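Aldose-aldose oxidoreductase (Caulobacter crescentus, PDB 5A04) probably oxidises one aldose sugar while reducing another, using a bound NADP(H) cofactor, and belongs to the Rossmann-fold oxidoreductase family. Local coordinates at residues Y131-Q136 and G187-N192; N246-R251 and P263-Q268; E141-V146 and A194-G199. All coordinates share one frame; numbering follows the deposited sequence.

Contact 1 lies at the bound ligands: Arg132 of 131-136 holds the NADPH carboxamide and Tyr189 of 187-192 meets the glucose. Contact 2, its centre about 10 Å from that of contact 1, sets the loop 263-268 beside Arg132, whose NH1 lies 2.9 Å from Thr265 O, a probable hydrogen bond; Tyr267 of the same loop also reaches the nicotinamide. Contact 3 is more remote, the Tyr196 side chain lying about 11 Å from the glucose. It shares helix 182-198 with contact 1, and Arg134 CD packs 3.5 Å from Tyr196 CD2. Tyr250 joins contacts 2 and 3, its CD1 3.5 Å from Leu197 CD1.

Contact 1. Residues Y131-Q136 and G187-N192; sequences YRSRFQ and GIYSLN. With NDP (NADPH dihydro-nicotinamide-adenine-dinucleotide phosphate), chain G; BGC (beta-D-glucopyranose), chain H.
The Tyr131 ring lies flat on the side-chain amide of Asn192, the two planes only 16° apart. From CB, which just brushes Asn192 OD1, the ring runs out across the amide: CD1 sits 3.7 Å from Asn192 OD1, CE1 and CZ meet Asn192 ND2, and ND2 stands 3.3 Å above the ring plane over its centre. At the tip, Tyr131 OH reaches Ile188 CD1 at 3.7 Å, the methyl lying near the ring plane. With CG anti to the backbone N (chi1 -164°), the Asn192 amide is carried out from helix 182-198 against one face of the tyrosine ring. Its two ends are held: ND2 hydrogen-bonds to Asp320 on helix 314-333, while OD1 accepts from a water that in turn accepts from Arg134 NH1. With Tyr131 replaced by alanine, one face of this amide would probably lose its stacking partner and a gap would open beside Ile188. The loop follows strand 127-129, the last of the parallel Rossmann sheet, and so carries the cofactor domain over to a helix of the C-terminal alpha/beta domain. On the ligand side, the extended Arg132 chain grips the nicotinamide carboxamide by two hydrogen bonds to one oxygen, NE to NDP O7N at 2.8 Å and NH2 to the same O7N at 3.0 Å. Its guanidinium and the Tyr189 ring are inclined at 39°, with Tyr189 CE2 over a guanidinium face. Tyr189 OH lies 2.4 Å from glucose O1, a hydrogen bond by position but of doubtful length; O1 approaches in the ring plane, at its edge.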
loop_
_atom_site.group_PDB
_atom_site.type_symbol
_atom_site.label_atom_id
_atom_site.label_comp_id
_atom_site.label_asym_id
_atom_site.label_seq_id
_atom_site.Cartn_x
_atom_site.Cartn_y
_atom_site.Cartn_z
ATOM N N TYR A 131 6.406 10.850 -19.556
ATOM C CA TYR A 131 6.644 10.323 -18.212
ATOM C C TYR A 131 7.781 11.094 -17.532
ATOM O O TYR A 131 8.900 10.596 -17.386
ATOM C CB TYR A 131 6.956 8.822 -18.266
ATOM C CG TYR A 131 5.771 7.943 -18.682
ATOM C CD1 TYR A 131 4.614 7.881 -17.907
ATOM C CD2 TYR A 131 5.833 7.157 -19.827
ATOM C CE1 TYR A 131 3.533 7.062 -18.280
ATOM C CE2 TYR A 131 4.757 6.329 -20.197
ATOM C CZ TYR A 131 3.625 6.293 -19.415
ATOM O OH TYR A 131 2.577 5.480 -19.768
ATOM N N ARG A 132 7.461 12.310 -17.106
ATOM C CA ARG A 132 8.458 13.242 -16.570
ATOM C C ARG A 132 9.192 12.703 -15.345
ATOM O O ARG A 132 10.318 13.119 -15.063
ATOM C CB ARG A 132 7.790 14.571 -16.222
ATOM C CG ARG A 132 6.552 14.437 -15.357
ATOM C CD ARG A 132 6.044 15.789 -14.857
ATOM N NE ARG A 132 4.764 15.595 -14.186
ATOM C CZ ARG A 132 4.628 15.208 -12.922
ATOM N NH1 ARG A 132 5.702 15.024 -12.145
ATOM N NH2 ARG A 132 3.410 15.019 -12.425
ATOM N N SER A 133 8.564 11.787 -14.607
ATOM C CA SER A 133 9.187 11.281 -13.379
ATOM C C SER A 133 10.514 10.577 -13.650
ATOM O O SER A 133 11.351 10.483 -12.762
ATOM C CB SER A 133 8.235 10.336 -12.632
ATOM O OG SER A 133 7.076 11.042 -12.208
ATOM N N ARG A 134 10.711 10.086 -14.871
ATOM C CA ARG A 134 11.964 9.422 -15.222
ATOM C C ARG A 134 13.122 10.414 -15.310
ATOM O O ARG A 134 14.266 10.009 -15.465
ATOM C CB ARG A 134 11.828 8.667 -16.544
ATOM C CG ARG A 134 10.783 7.525 -16.505
ATOM C CD ARG A 134 11.242 6.349 -15.624
ATOM N NE ARG A 134 12.500 5.774 -16.098
ATOM C CZ ARG A 134 12.579 4.837 -17.037
ATOM N NH1 ARG A 134 11.468 4.360 -17.598
ATOM N NH2 ARG A 134 13.764 4.367 -17.415
ATOM N N PHE A 135 12.814 11.706 -15.209
ATOM C CA PHE A 135 13.816 12.768 -15.278
ATOM C C PHE A 135 13.920 13.538 -13.971
ATOM O O PHE A 135 14.604 14.559 -13.895
ATOM C CB PHE A 135 13.483 13.720 -16.434
ATOM C CG PHE A 135 13.362 13.002 -17.737
ATOM C CD1 PHE A 135 14.498 12.676 -18.452
ATOM C CD2 PHE A 135 12.122 12.567 -18.201
ATOM C CE1 PHE A 135 14.406 11.963 -19.647
ATOM C CE2 PHE A 135 12.022 11.847 -19.389
ATOM C CZ PHE A 135 13.164 11.538 -20.108
ATOM N N GLN A 136 13.239 13.035 -12.949
ATOM C CA GLN A 136 13.110 13.734 -11.670
ATOM C C GLN A 136 14.134 13.154 -10.695
ATOM O O GLN A 136 14.316 11.939 -10.630
ATOM C CB GLN A 136 11.674 13.608 -11.154
ATOM C CG GLN A 136 11.285 14.568 -10.046
ATOM C CD GLN A 136 11.882 14.180 -8.712
ATOM O OE1 GLN A 136 12.031 12.996 -8.414
ATOM N NE2 GLN A 136 12.223 15.182 -7.892
ATOM N N GLY A 187 -3.689 6.992 -11.455
ATOM C CA GLY A 187 -3.275 5.643 -11.102
ATOM C C GLY A 187 -2.172 5.116 -12.000
ATOM O O GLY A 187 -1.356 4.285 -11.590
ATOM N N ILE A 188 -2.129 5.617 -13.230
ATOM C CA ILE A 188 -1.065 5.247 -14.151
ATOM C C ILE A 188 0.328 5.553 -13.563
ATOM O O ILE A 188 1.304 4.870 -13.891
ATOM C CB ILE A 188 -1.259 5.966 -15.507
ATOM C CG1 ILE A 188 -0.298 5.414 -16.568
ATOM C CG2 ILE A 188 -1.136 7.478 -15.330
ATOM C CD1 ILE A 188 -0.680 5.824 -17.990
ATOM N N TYR A 189 0.437 6.545 -12.673
ATOM C CA TYR A 189 1.744 6.778 -12.033
ATOM C C TYR A 189 2.156 5.624 -11.119
ATOM O O TYR A 189 3.347 5.311 -11.002
ATOM C CB TYR A 189 1.754 8.084 -11.228
ATOM C CG TYR A 189 1.744 9.328 -12.088
ATOM C CD1 TYR A 189 0.544 9.905 -12.490
ATOM C CD2 TYR A 189 2.931 9.933 -12.482
ATOM C CE1 TYR A 189 0.524 11.050 -13.272
ATOM C CE2 TYR A 189 2.922 11.082 -13.258
ATOM C CZ TYR A 189 1.721 11.632 -13.648
ATOM O OH TYR A 189 1.713 12.769 -14.422
ATOM N N SER A 190 1.189 5.002 -10.451
ATOM C CA SER A 190 1.490 3.839 -9.609
ATOM C C SER A 190 1.993 2.679 -10.463
ATOM O O SER A 190 2.954 1.997 -10.114
ATOM C CB SER A 190 0.245 3.394 -8.827
ATOM O OG SER A 190 -0.181 4.397 -7.923
ATOM N N LEU A 191 1.300 2.440 -11.574
ATOM C CA LEU A 191 1.674 1.380 -12.500
ATOM C C LEU A 191 3.043 1.631 -13.123
ATOM O O LEU A 191 3.902 0.741 -13.151
ATOM C CB LEU A 191 0.604 1.268 -13.591
ATOM C CG LEU A 191 0.969 0.465 -14.832
ATOM C CD1 LEU A 191 1.269 -0.983 -14.437
ATOM C CD2 LEU A 191 -0.192 0.555 -15.825
ATOM N N ASN A 192 3.245 2.847 -13.617
ATOM C CA ASN A 192 4.480 3.186 -14.311
ATOM C C ASN A 192 5.653 3.060 -13.333
ATOM O O ASN A 192 6.706 2.526 -13.686
ATOM C CB ASN A 192 4.383 4.597 -14.925
ATOM C CG ASN A 192 5.452 4.863 -15.979
ATOM O OD1 ASN A 192 6.436 5.557 -15.720
ATOM N ND2 ASN A 192 5.252 4.336 -17.177
HETATM P PA NDP G . -7.037 20.924 -19.586
HETATM O O1A NDP G . -8.493 20.622 -19.654
HETATM O O2A NDP G . -6.541 21.880 -18.538
HETATM O O5B NDP G . -6.494 21.455 -21.045
HETATM C C5B NDP G . -6.947 20.588 -22.045
HETATM C C4B NDP G . -6.826 21.389 -23.350
HETATM O O4B NDP G . -6.965 20.533 -24.486
HETATM C C3B NDP G . -7.964 22.433 -23.428
HETATM O O3B NDP G . -7.614 23.616 -22.781
HETATM C C2B NDP G . -7.990 22.710 -24.936
HETATM O O2B NDP G . -7.037 23.517 -25.315
HETATM C C1B NDP G . -7.593 21.282 -25.508
HETATM N N9A NDP G . -8.750 20.546 -26.025
HETATM C C8A NDP G . -8.941 20.101 -27.329
HETATM N N7A NDP G . -10.122 19.475 -27.504
HETATM C C5A NDP G . -10.728 19.518 -26.245
HETATM C C6A NDP G . -11.963 19.033 -25.775
HETATM N N6A NDP G . -12.820 18.376 -26.628
HETATM N N1A NDP G . -12.346 19.197 -24.472
HETATM C C2A NDP G . -11.431 19.866 -23.675
HETATM N N3A NDP G . -10.229 20.371 -23.976
HETATM C C4A NDP G . -9.890 20.187 -25.300
HETATM O O3 NDP G . -6.416 19.405 -19.333
HETATM P PN NDP G . -4.912 19.328 -18.714
HETATM O O1N NDP G . -3.947 20.201 -19.408
HETATM O O2N NDP G . -4.902 19.056 -17.226
HETATM O O5D NDP G . -4.496 17.714 -19.272
HETATM C C5D NDP G . -4.338 17.633 -20.662
HETATM C C4D NDP G . -3.451 16.389 -20.946
HETATM O O4D NDP G . -2.215 16.520 -20.178
HETATM C C3D NDP G . -4.128 15.062 -20.435
HETATM O O3D NDP G . -3.776 13.971 -21.306
HETATM C C2D NDP G . -3.487 14.837 -19.074
HETATM O O2D NDP G . -3.383 13.462 -18.748
HETATM C C1D NDP G . -2.046 15.397 -19.344
HETATM N N1N NDP G . -1.454 15.896 -18.100
HETATM C C2N NDP G . -0.198 15.462 -17.708
HETATM C C3N NDP G . 0.350 15.957 -16.559
HETATM C C7N NDP G . 1.673 15.498 -16.138
HETATM O O7N NDP G . 2.148 15.786 -15.024
HETATM N N7N NDP G . 2.430 14.724 -17.013
HETATM C C4N NDP G . -0.351 16.953 -15.702
HETATM C C5N NDP G . -1.691 17.317 -16.182
HETATM C C6N NDP G . -2.183 16.816 -17.314
HETATM P P2B NDP G . -7.412 24.705 -26.506
HETATM O O1X NDP G . -7.999 23.830 -27.591
HETATM O O2X NDP G . -8.377 25.538 -25.721
HETATM O O3X NDP G . -6.044 25.318 -26.794
HETATM C C2 BGC H . -2.634 14.246 -13.911
HETATM C C3 BGC H . -3.206 15.402 -13.079
HETATM C C4 BGC H . -2.600 15.400 -11.706
HETATM C C5 BGC H . -1.081 15.360 -11.773
HETATM C C6 BGC H . -0.514 15.130 -10.348
HETATM C C1 BGC H . -1.182 14.420 -13.905
HETATM O O1 BGC H . -0.577 13.463 -14.776
HETATM O O2 BGC H . -3.171 14.317 -15.227
HETATM O O3 BGC H . -4.611 15.213 -13.013
HETATM O O4 BGC H . -3.021 16.557 -11.001
HETATM O O5 BGC H . -0.645 14.293 -12.585
HETATM O O6 BGC H . 0.912 15.280 -10.345
HETATM O O HOH W 1 8.496 4.903 -17.418
#

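Contact 2. Residues N246-R251 and P263-Q268; sequences NCNRYR and PATSYQ. With NDP (NADPH dihydro-nicotinamide-adenine-dinucleotide phosphate), chain G.
Asn248 OD1 receives two backbone N-H groups from successive residues of the loop 263-268. Thr265 N donates at 2.7 Å to Asn248 OD1 in a fairly straight bond (160°), and Ala264 N adds a more bent one to the same oxygen at 2.9 Å. Both come from the same face of the amide plane, Ala264 N well above it and Thr265 N tilted by 22°. Ala264 N also makes a weak bond to Asn248 O, 3.1 Å away, so its hydrogen is shared between backbone and side-chain oxygens of a single residue. That carbonyl is met as well by Pro263 CA in a CA-H...O contact. Asn248 CG, anti to the backbone N (chi1 -170°), carries the amide over the loop. Thr265 OG1 lies 3.1 Å from Asn248 ND2 and is hydrogen-bonded to His161. The loop carbonyls are also used: Ala264 O accepts from Asn139 and Gln270, and Thr265 O from Arg132. Apolar contact is limited to the Ala264 methyl, whose CB lies 3.8 Å from Tyr250 CD2; the hydroxyl of Tyr250 bonds to Asn139. Further along the loop, Tyr267 OH comes within 3.2 Å of NDP C4N. Asn248 and Arg249 form a classic beta bulge opposite Asp160, near the start of strand 247-254 where the large mixed sheet meets a loop lining the glucose and nicotinamide pocket.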
loop_
_atom_site.group_PDB
_atom_site.type_symbol
_atom_site.label_atom_id
_atom_site.label_comp_id
_atom_site.label_asym_id
_atom_site.label_seq_id
_atom_site.Cartn_x
_atom_site.Cartn_y
_atom_site.Cartn_z
ATOM N N ASN A 246 -6.309 12.030 -1.464
ATOM C CA ASN A 246 -5.022 12.538 -1.928
ATOM C C ASN A 246 -3.859 11.667 -1.462
ATOM O O ASN A 246 -3.682 11.424 -0.268
ATOM C CB ASN A 246 -4.808 13.975 -1.449
ATOM C CG ASN A 246 -5.822 14.930 -2.035
ATOM O OD1 ASN A 246 -5.853 15.149 -3.249
ATOM N ND2 ASN A 246 -6.659 15.503 -1.178
ATOM N N CYS A 247 -3.065 11.198 -2.416
ATOM C CA CYS A 247 -1.880 10.428 -2.107
ATOM C C CYS A 247 -0.931 10.478 -3.277
ATOM O O CYS A 247 -1.348 10.574 -4.428
ATOM C CB CYS A 247 -2.223 8.973 -1.786
ATOM S SG CYS A 247 -3.371 8.185 -2.971
ATOM N N ASN A 248 0.350 10.386 -2.977
ATOM C CA ASN A 248 1.347 10.422 -4.028
ATOM C C ASN A 248 2.638 9.920 -3.460
ATOM O O ASN A 248 3.403 10.684 -2.877
ATOM C CB ASN A 248 1.524 11.841 -4.585
ATOM C CG ASN A 248 2.374 11.860 -5.852
ATOM O OD1 ASN A 248 3.470 11.316 -5.880
ATOM N ND2 ASN A 248 1.843 12.443 -6.918
ATOM N N ARG A 249 2.898 8.631 -3.622
ATOM C CA ARG A 249 4.035 8.059 -2.920
ATOM C C ARG A 249 4.381 6.685 -3.427
ATOM O O ARG A 249 3.551 6.002 -4.030
ATOM C CB ARG A 249 3.728 7.978 -1.417
ATOM C CG ARG A 249 2.551 7.044 -1.083
ATOM C CD ARG A 249 2.226 7.087 0.411
ATOM N NE ARG A 249 1.349 5.981 0.799
ATOM C CZ ARG A 249 1.405 5.358 1.973
ATOM N NH1 ARG A 249 2.284 5.738 2.895
ATOM N NH2 ARG A 249 0.571 4.353 2.226
ATOM N N TYR A 250 5.615 6.276 -3.177
ATOM C CA TYR A 250 5.922 4.859 -3.252
ATOM C C TYR A 250 7.023 4.466 -2.298
ATOM O O TYR A 250 7.850 5.298 -1.913
ATOM C CB TYR A 250 6.275 4.433 -4.688
ATOM C CG TYR A 250 7.472 5.052 -5.390
ATOM C CD1 TYR A 250 8.783 4.774 -4.994
ATOM C CD2 TYR A 250 7.286 5.846 -6.518
ATOM C CE1 TYR A 250 9.870 5.307 -5.689
ATOM C CE2 TYR A 250 8.359 6.376 -7.214
ATOM C CZ TYR A 250 9.645 6.096 -6.802
ATOM O OH TYR A 250 10.700 6.620 -7.531
ATOM N N ARG A 251 6.990 3.196 -1.881
ATOM C CA ARG A 251 8.099 2.581 -1.167
ATOM C C ARG A 251 8.457 1.284 -1.875
ATOM O O ARG A 251 7.570 0.472 -2.164
ATOM C CB ARG A 251 7.758 2.295 0.301
ATOM C CG ARG A 251 8.941 1.637 1.019
ATOM C CD ARG A 251 8.615 1.190 2.426
ATOM N NE ARG A 251 8.307 2.312 3.304
ATOM C CZ ARG A 251 8.120 2.195 4.615
ATOM N NH1 ARG A 251 8.199 1.002 5.200
ATOM N NH2 ARG A 251 7.846 3.269 5.339
ATOM N N PRO A 263 6.065 13.392 -1.231
ATOM C CA PRO A 263 5.430 13.027 -2.507
ATOM C C PRO A 263 6.442 12.477 -3.514
ATOM O O PRO A 263 7.604 12.858 -3.481
ATOM C CB PRO A 263 4.856 14.360 -2.999
ATOM C CG PRO A 263 5.823 15.381 -2.455
ATOM C CD PRO A 263 6.186 14.857 -1.079
ATOM N N ALA A 264 6.002 11.593 -4.398
ATOM C CA ALA A 264 6.918 10.920 -5.317
ATOM C C ALA A 264 6.935 11.524 -6.728
ATOM O O ALA A 264 7.996 11.674 -7.334
ATOM C CB ALA A 264 6.564 9.423 -5.401
ATOM N N THR A 265 5.763 11.858 -7.264
ATOM C CA THR A 265 5.675 12.206 -8.693
ATOM C C THR A 265 4.967 13.546 -8.884
ATOM O O THR A 265 4.367 13.831 -9.923
ATOM C CB THR A 265 4.947 11.097 -9.485
ATOM O OG1 THR A 265 3.620 10.959 -8.986
ATOM C CG2 THR A 265 5.687 9.754 -9.336
ATOM N N SER A 266 5.049 14.370 -7.854
ATOM C CA SER A 266 4.483 15.712 -7.890
ATOM C C SER A 266 5.346 16.646 -8.741
ATOM O O SER A 266 6.441 16.278 -9.153
ATOM C CB SER A 266 4.361 16.243 -6.473
ATOM O OG SER A 266 5.593 16.082 -5.800
ATOM N N TYR A 267 4.851 17.850 -9.012
ATOM C CA TYR A 267 5.610 18.814 -9.820
ATOM C C TYR A 267 6.877 19.266 -9.085
ATOM O O TYR A 267 7.917 19.521 -9.696
ATOM C CB TYR A 267 4.740 20.031 -10.173
ATOM C CG TYR A 267 3.477 19.729 -10.965
ATOM C CD1 TYR A 267 3.399 18.632 -11.825
ATOM C CD2 TYR A 267 2.361 20.557 -10.866
ATOM C CE1 TYR A 267 2.245 18.372 -12.552
ATOM C CE2 TYR A 267 1.200 20.297 -11.590
ATOM C CZ TYR A 267 1.149 19.199 -12.427
ATOM O OH TYR A 267 0.005 18.932 -13.149
ATOM N N GLN A 268 6.769 19.378 -7.764
ATOM C CA GLN A 268 7.906 19.684 -6.912
ATOM C C GLN A 268 7.654 19.136 -5.510
ATOM O O GLN A 268 6.582 18.600 -5.223
ATOM C CB GLN A 268 8.142 21.199 -6.852
ATOM C CG GLN A 268 6.889 21.990 -6.486
ATOM C CD GLN A 268 7.097 23.500 -6.568
ATOM O OE1 GLN A 268 8.200 23.978 -6.845
ATOM N NE2 GLN A 268 6.031 24.255 -6.331
HETATM P PA NDP G . -7.037 20.924 -19.586
HETATM O O1A NDP G . -8.493 20.622 -19.654
HETATM O O2A NDP G . -6.541 21.880 -18.538
HETATM O O5B NDP G . -6.494 21.455 -21.045
HETATM C C5B NDP G . -6.947 20.588 -22.045
HETATM C C4B NDP G . -6.826 21.389 -23.350
HETATM O O4B NDP G . -6.965 20.533 -24.486
HETATM C C3B NDP G . -7.964 22.433 -23.428
HETATM O O3B NDP G . -7.614 23.616 -22.781
HETATM C C2B NDP G . -7.990 22.710 -24.936
HETATM O O2B NDP G . -7.037 23.517 -25.315
HETATM C C1B NDP G . -7.593 21.282 -25.508
HETATM N N9A NDP G . -8.750 20.546 -26.025
HETATM C C8A NDP G . -8.941 20.101 -27.329
HETATM N N7A NDP G . -10.122 19.475 -27.504
HETATM C C5A NDP G . -10.728 19.518 -26.245
HETATM C C6A NDP G . -11.963 19.033 -25.775
HETATM N N6A NDP G . -12.820 18.376 -26.628
HETATM N N1A NDP G . -12.346 19.197 -24.472
HETATM C C2A NDP G . -11.431 19.866 -23.675
HETATM N N3A NDP G . -10.229 20.371 -23.976
HETATM C C4A NDP G . -9.890 20.187 -25.300
HETATM O O3 NDP G . -6.416 19.405 -19.333
HETATM P PN NDP G . -4.912 19.328 -18.714
HETATM O O1N NDP G . -3.947 20.201 -19.408
HETATM O O2N NDP G . -4.902 19.056 -17.226
HETATM O O5D NDP G . -4.496 17.714 -19.272
HETATM C C5D NDP G . -4.338 17.633 -20.662
HETATM C C4D NDP G . -3.451 16.389 -20.946
HETATM O O4D NDP G . -2.215 16.520 -20.178
HETATM C C3D NDP G . -4.128 15.062 -20.435
HETATM O O3D NDP G . -3.776 13.971 -21.306
HETATM C C2D NDP G . -3.487 14.837 -19.074
HETATM O O2D NDP G . -3.383 13.462 -18.748
HETATM C C1D NDP G . -2.046 15.397 -19.344
HETATM N N1N NDP G . -1.454 15.896 -18.100
HETATM C C2N NDP G . -0.198 15.462 -17.708
HETATM C C3N NDP G . 0.350 15.957 -16.559
HETATM C C7N NDP G . 1.673 15.498 -16.138
HETATM O O7N NDP G . 2.148 15.786 -15.024
HETATM N N7N NDP G . 2.430 14.724 -17.013
HETATM C C4N NDP G . -0.351 16.953 -15.702
HETATM C C5N NDP G . -1.691 17.317 -16.182
HETATM C C6N NDP G . -2.183 16.816 -17.314
HETATM P P2B NDP G . -7.412 24.705 -26.506
HETATM O O1X NDP G . -7.999 23.830 -27.591
HETATM O O2X NDP G . -8.377 25.538 -25.721
HETATM O O3X NDP G . -6.044 25.318 -26.794
#

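Contact 3. Residues E141-V146 and A194-G199; sequences EAIKLV and ARYLTG
Ile143 CG1 stands anti to its carbonyl carbon (chi1 -66°) and CD1 continues the chain outward, which drives the methyl against Tyr196. The tyrosine leaves its helix with CG between the backbone N and the carbonyl carbon (chi1 60°), and the two side chains cross at about a right angle. Ile143 CD1 meets Tyr196 CD1 at 3.6 Å, with CE1 a little farther, while Ile143 CG1 lies near the same CD1. Leu197 fits next to this pair: its CD2 lies 4.1 Å from Ala142 CB and 4.3 Å from Ile143 CG1. One turn on, Val146 CG1 comes to 3.3 Å from Leu197 O. That carbonyl and Tyr196 O are hydrogen-bonded to the two terminal nitrogens of Arg147, so these last-turn carbonyls of helix 182-198 are satisfied from helix 137-147. No hydrogen bond joins the two segments themselves. Their helix axes approach to 9.4 Å at 43°, running broadly in the same direction. The pair lies against the mixed sheet: Ala142, Tyr196 and Leu197 all touch Tyr250 on strand 247-254, Val146 meets Val252 there, and Leu197 reaches Val157 on strand 156-162.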
loop_
_atom_site.group_PDB
_atom_site.type_symbol
_atom_site.label_atom_id
_atom_site.label_comp_id
_atom_site.label_asym_id
_atom_site.label_seq_id
_atom_site.Cartn_x
_atom_site.Cartn_y
_atom_site.Cartn_z
ATOM N N GLU A 141 17.264 8.611 -8.375
ATOM C CA GLU A 141 18.012 8.064 -7.238
ATOM C C GLU A 141 17.441 6.719 -6.751
ATOM O O GLU A 141 18.199 5.785 -6.485
ATOM C CB GLU A 141 18.029 9.073 -6.088
ATOM C CG GLU A 141 18.949 8.680 -4.928
ATOM C CD GLU A 141 20.406 9.100 -5.128
ATOM O OE1 GLU A 141 20.714 9.854 -6.074
ATOM O OE2 GLU A 141 21.256 8.664 -4.322
ATOM N N ALA A 142 16.117 6.624 -6.650
ATOM C CA ALA A 142 15.466 5.370 -6.239
ATOM C C ALA A 142 15.756 4.242 -7.227
ATOM O O ALA A 142 16.121 3.131 -6.839
ATOM C CB ALA A 142 13.949 5.566 -6.107
ATOM N N ILE A 143 15.564 4.525 -8.508
ATOM C CA ILE A 143 15.844 3.539 -9.539
ATOM C C ILE A 143 17.290 3.057 -9.434
ATOM O O ILE A 143 17.547 1.851 -9.471
ATOM C CB ILE A 143 15.583 4.101 -10.958
ATOM C CG1 ILE A 143 14.087 4.380 -11.163
ATOM C CG2 ILE A 143 16.076 3.129 -12.023
ATOM C CD1 ILE A 143 13.788 5.221 -12.417
ATOM N N LYS A 144 18.228 3.990 -9.267
ATOM C CA LYS A 144 19.646 3.623 -9.181
ATOM C C LYS A 144 19.953 2.759 -7.957
ATOM O O LYS A 144 20.723 1.799 -8.049
ATOM C CB LYS A 144 20.539 4.868 -9.155
ATOM C CG LYS A 144 22.028 4.530 -9.304
ATOM C CD LYS A 144 22.392 4.240 -10.764
ATOM C CE LYS A 144 23.703 3.461 -10.910
ATOM N NZ LYS A 144 24.821 4.033 -10.107
ATOM N N LEU A 145 19.357 3.101 -6.818
ATOM C CA LEU A 145 19.521 2.297 -5.608
ATOM C C LEU A 145 19.095 0.855 -5.854
ATOM O O LEU A 145 19.793 -0.082 -5.466
ATOM C CB LEU A 145 18.721 2.894 -4.448
ATOM C CG LEU A 145 19.387 4.079 -3.738
ATOM C CD1 LEU A 145 18.417 4.770 -2.799
ATOM C CD2 LEU A 145 20.622 3.596 -2.967
ATOM N N VAL A 146 17.955 0.680 -6.515
ATOM C CA VAL A 146 17.460 -0.657 -6.803
ATOM C C VAL A 146 18.435 -1.398 -7.697
ATOM O O VAL A 146 18.795 -2.545 -7.420
ATOM C CB VAL A 146 16.080 -0.619 -7.482
ATOM C CG1 VAL A 146 15.684 -2.006 -7.955
ATOM C CG2 VAL A 146 15.040 -0.046 -6.520
ATOM N N ALA A 194 5.772 1.107 -10.577
ATOM C CA ALA A 194 6.015 -0.302 -10.258
ATOM C C ALA A 194 6.893 -0.925 -11.342
ATOM O O ALA A 194 7.810 -1.695 -11.047
ATOM C CB ALA A 194 4.704 -1.065 -10.120
ATOM N N ARG A 195 6.626 -0.546 -12.590
ATOM C CA ARG A 195 7.407 -1.035 -13.720
ATOM C C ARG A 195 8.839 -0.496 -13.722
ATOM O O ARG A 195 9.772 -1.276 -13.920
ATOM C CB ARG A 195 6.705 -0.688 -15.043
ATOM C CG ARG A 195 5.423 -1.538 -15.290
ATOM C CD ARG A 195 4.654 -1.118 -16.568
ATOM N NE ARG A 195 5.566 -1.195 -17.700
ATOM C CZ ARG A 195 6.062 -0.143 -18.341
ATOM N NH1 ARG A 195 5.653 1.083 -18.040
ATOM N NH2 ARG A 195 6.960 -0.329 -19.310
ATOM N N TYR A 196 9.042 0.809 -13.503
ATOM C CA TYR A 196 10.424 1.291 -13.598
ATOM C C TYR A 196 11.237 1.021 -12.337
ATOM O O TYR A 196 12.464 0.960 -12.405
ATOM C CB TYR A 196 10.520 2.789 -14.004
ATOM C CG TYR A 196 9.901 3.888 -13.148
ATOM C CD1 TYR A 196 10.395 4.205 -11.884
ATOM C CD2 TYR A 196 8.894 4.696 -13.676
ATOM C CE1 TYR A 196 9.845 5.263 -11.137
ATOM C CE2 TYR A 196 8.336 5.739 -12.943
ATOM C CZ TYR A 196 8.819 6.023 -11.682
ATOM O OH TYR A 196 8.256 7.070 -10.982
ATOM N N LEU A 197 10.583 0.795 -11.208
ATOM C CA LEU A 197 11.330 0.430 -10.000
ATOM C C LEU A 197 11.781 -1.035 -10.072
ATOM O O LEU A 197 12.917 -1.363 -9.714
ATOM C CB LEU A 197 10.491 0.687 -8.743
ATOM C CG LEU A 197 10.213 2.167 -8.477
ATOM C CD1 LEU A 197 9.149 2.308 -7.409
ATOM C CD2 LEU A 197 11.496 2.933 -8.059
ATOM N N THR A 198 10.908 -1.924 -10.545
ATOM C CA THR A 198 11.304 -3.328 -10.685
ATOM C C THR A 198 12.167 -3.519 -11.919
ATOM O O THR A 198 13.005 -4.428 -11.970
ATOM C CB THR A 198 10.089 -4.283 -10.804
ATOM O OG1 THR A 198 9.306 -3.897 -11.938
ATOM C CG2 THR A 198 9.229 -4.234 -9.556
ATOM N N GLY A 199 11.941 -2.673 -12.924
ATOM C CA GLY A 199 12.530 -2.869 -14.239
ATOM C C GLY A 199 11.938 -4.084 -14.931
ATOM O O GLY A 199 12.543 -4.653 -15.842
#